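Local atomic coordinates of putative uncharacterized protein lp_3323 (PDB entry 3DC7), a protein that is of unknown function but belongs to the GDSL-like lipase/acylhydrolase family and so probably hydrolyses ester or related acyl bonds. Residues 28-33 with 201-206. Sequence-based numbering, arbitrary orientation.
Sequences GDSITA and TLHPNN. With SO4 (sulfate ion), chain D.
The imidazole of H203 receives I31 at its edge, with I31 CG1 near the ring plane and 4.2 Å from H203 ND1, while L202 of its own segment covers one face, L202 CG lying over the ring centre. S30 comes in obliquely from the side of the ring opposite L202, S30 CB 3.7 Å from H203 CE1; S30 OG, anti to its backbone N (chi1 -179°), lies at a like distance from that carbon and 3.9 Å from H203 ND1. Beside this ring apolar side chains meet: I31 and P204 cross at about a right angle, and P204 CD rests against both branches of the isoleucine, 3.8 Å from I31 CG1 and 3.9 Å from I31 CG2.

The example illustrates how SGNH hydrolases bring distant sequence motifs together. S30 lies in the GDS motif and H203 ends a DxxH motif begun by D200, whose OD1 accepts the backbone N-H groups of L202 and H203; as in relatives, these three residues probably form the catalytic triad, although H203 turns ND1 and CE1, rather than NE2, toward S30, so the catalytic hydrogen bond is not made in this conformation. On the serine loop, A33 N donates to D29 O (2.8 Å). N206 N donates to O2 of a sulfate, probably from the crystallisation liquor, at 2.9 Å. An alanine in place of N206 would probably leave the backbone N-H of V40 without the OD1 that accepts it, giving that loop more freedom to move.

N205 N-caps helix 206-223, bonding through OD1 to G208 N; H209 of that helix touches I31 and P204. The contact bridges the loop after strand 24-28 and the entry to helix 206-223, with F89 of neighbouring strand 85-89 also packing on I31.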
loop_
_atom_site.group_PDB
_atom_site.type_symbol
_atom_site.label_atom_id
_atom_site.label_comp_id
_atom_site.label_asym_id
_atom_site.label_seq_id
_atom_site.Cartn_x
_atom_site.Cartn_y
_atom_site.Cartn_z
ATOM N N GLY A 28 -15.458 -2.615 -17.566
ATOM C CA GLY A 28 -14.608 -1.464 -17.864
ATOM C C GLY A 28 -14.945 -0.643 -19.092
ATOM O O GLY A 28 -16.065 -0.643 -19.569
ATOM N N ASP A 29 -13.940 0.068 -19.592
ATOM C CA ASP A 29 -14.083 0.948 -20.741
ATOM C C ASP A 29 -13.391 0.333 -21.965
ATOM O O ASP A 29 -13.423 -0.886 -22.132
ATOM C CB ASP A 29 -13.594 2.369 -20.412
ATOM C CG ASP A 29 -12.257 2.387 -19.645
ATOM O OD1 ASP A 29 -11.279 1.733 -20.094
ATOM O OD2 ASP A 29 -12.179 3.073 -18.590
ATOM N N SER A 30 -12.786 1.157 -22.818
ATOM C CA SER A 30 -12.172 0.669 -24.055
ATOM C C SER A 30 -10.923 -0.202 -23.859
ATOM O O SER A 30 -10.583 -1.026 -24.725
ATOM C CB SER A 30 -11.803 1.838 -24.951
ATOM O OG SER A 30 -11.229 1.339 -26.145
ATOM N N ILE A 31 -10.229 0.009 -22.743
ATOM C CA ILE A 31 -9.047 -0.767 -22.387
ATOM C C ILE A 31 -9.437 -2.228 -22.093
ATOM O O ILE A 31 -8.652 -3.138 -22.309
ATOM C CB ILE A 31 -8.309 -0.095 -21.199
ATOM C CG1 ILE A 31 -8.016 1.381 -21.548
ATOM C CG2 ILE A 31 -7.026 -0.852 -20.834
ATOM C CD1 ILE A 31 -7.498 2.246 -20.388
ATOM N N THR A 32 -10.669 -2.428 -21.628
ATOM C CA THR A 32 -11.266 -3.746 -21.423
ATOM C C THR A 32 -12.097 -4.218 -22.641
ATOM O O THR A 32 -12.119 -5.399 -22.950
ATOM C CB THR A 32 -12.143 -3.735 -20.144
ATOM O OG1 THR A 32 -11.340 -3.363 -19.021
ATOM C CG2 THR A 32 -12.751 -5.100 -19.861
ATOM N N ALA A 33 -12.773 -3.298 -23.327
ATOM C CA ALA A 33 -13.695 -3.651 -24.429
ATOM C C ALA A 33 -13.019 -4.386 -25.583
ATOM O O ALA A 33 -11.899 -4.042 -25.973
ATOM C CB ALA A 33 -14.403 -2.419 -24.950
ATOM N N THR A 201 -1.248 8.059 -26.029
ATOM C CA THR A 201 -1.113 8.623 -24.669
ATOM C C THR A 201 -2.305 8.385 -23.744
ATOM O O THR A 201 -2.349 8.944 -22.651
ATOM C CB THR A 201 -0.707 10.133 -24.615
ATOM O OG1 THR A 201 -1.865 10.972 -24.780
ATOM C CG2 THR A 201 0.381 10.474 -25.642
ATOM N N LEU A 202 -3.258 7.557 -24.179
ATOM C CA LEU A 202 -4.387 7.153 -23.336
ATOM C C LEU A 202 -4.587 5.623 -23.291
ATOM O O LEU A 202 -4.636 5.031 -22.207
ATOM C CB LEU A 202 -5.672 7.879 -23.758
ATOM C CG LEU A 202 -7.008 7.349 -23.200
ATOM C CD1 LEU A 202 -7.168 7.569 -21.711
ATOM C CD2 LEU A 202 -8.207 7.950 -23.943
ATOM N N HIS A 203 -4.704 4.993 -24.461
ATOM C CA HIS A 203 -4.938 3.556 -24.545
ATOM C C HIS A 203 -3.618 2.814 -24.555
ATOM O O HIS A 203 -2.723 3.183 -25.292
ATOM C CB HIS A 203 -5.720 3.198 -25.816
ATOM C CG HIS A 203 -7.040 3.887 -25.924
ATOM N ND1 HIS A 203 -8.137 3.511 -25.183
ATOM C CD2 HIS A 203 -7.437 4.936 -26.679
ATOM C CE1 HIS A 203 -9.154 4.305 -25.474
ATOM N NE2 HIS A 203 -8.754 5.177 -26.383
ATOM N N PRO A 204 -3.490 1.764 -23.729
ATOM C CA PRO A 204 -2.310 0.919 -23.844
ATOM C C PRO A 204 -2.297 0.207 -25.186
ATOM O O PRO A 204 -3.357 -0.136 -25.710
ATOM C CB PRO A 204 -2.493 -0.100 -22.711
ATOM C CG PRO A 204 -3.435 0.510 -21.772
ATOM C CD PRO A 204 -4.370 1.321 -22.635
ATOM N N ASN A 205 -1.115 0.035 -25.763
ATOM C CA ASN A 205 -0.972 -0.848 -26.910
ATOM C C ASN A 205 -0.784 -2.301 -26.414
ATOM O O ASN A 205 -0.994 -2.580 -25.233
ATOM C CB ASN A 205 0.181 -0.368 -27.801
ATOM C CG ASN A 205 1.522 -0.414 -27.091
ATOM O OD1 ASN A 205 1.663 -1.071 -26.059
ATOM N ND2 ASN A 205 2.512 0.288 -27.635
ATOM N N ASN A 206 -0.386 -3.218 -27.288
ATOM C CA ASN A 206 -0.156 -4.603 -26.870
ATOM C C ASN A 206 0.951 -4.787 -25.840
ATOM O O ASN A 206 0.824 -5.619 -24.937
ATOM C CB ASN A 206 0.122 -5.512 -28.068
ATOM C CG ASN A 206 -1.116 -5.776 -28.900
ATOM O OD1 ASN A 206 -2.229 -5.366 -28.562
ATOM N ND2 ASN A 206 -0.925 -6.483 -29.993
HETATM S S SO4 D . -0.259 -2.859 -31.048
HETATM O O1 SO4 D . 1.023 -3.363 -30.559
HETATM O O2 SO4 D . -1.083 -2.342 -29.956
HETATM O O3 SO4 D . 0.028 -1.796 -32.014
HETATM O O4 SO4 D . -1.008 -3.943 -31.688
#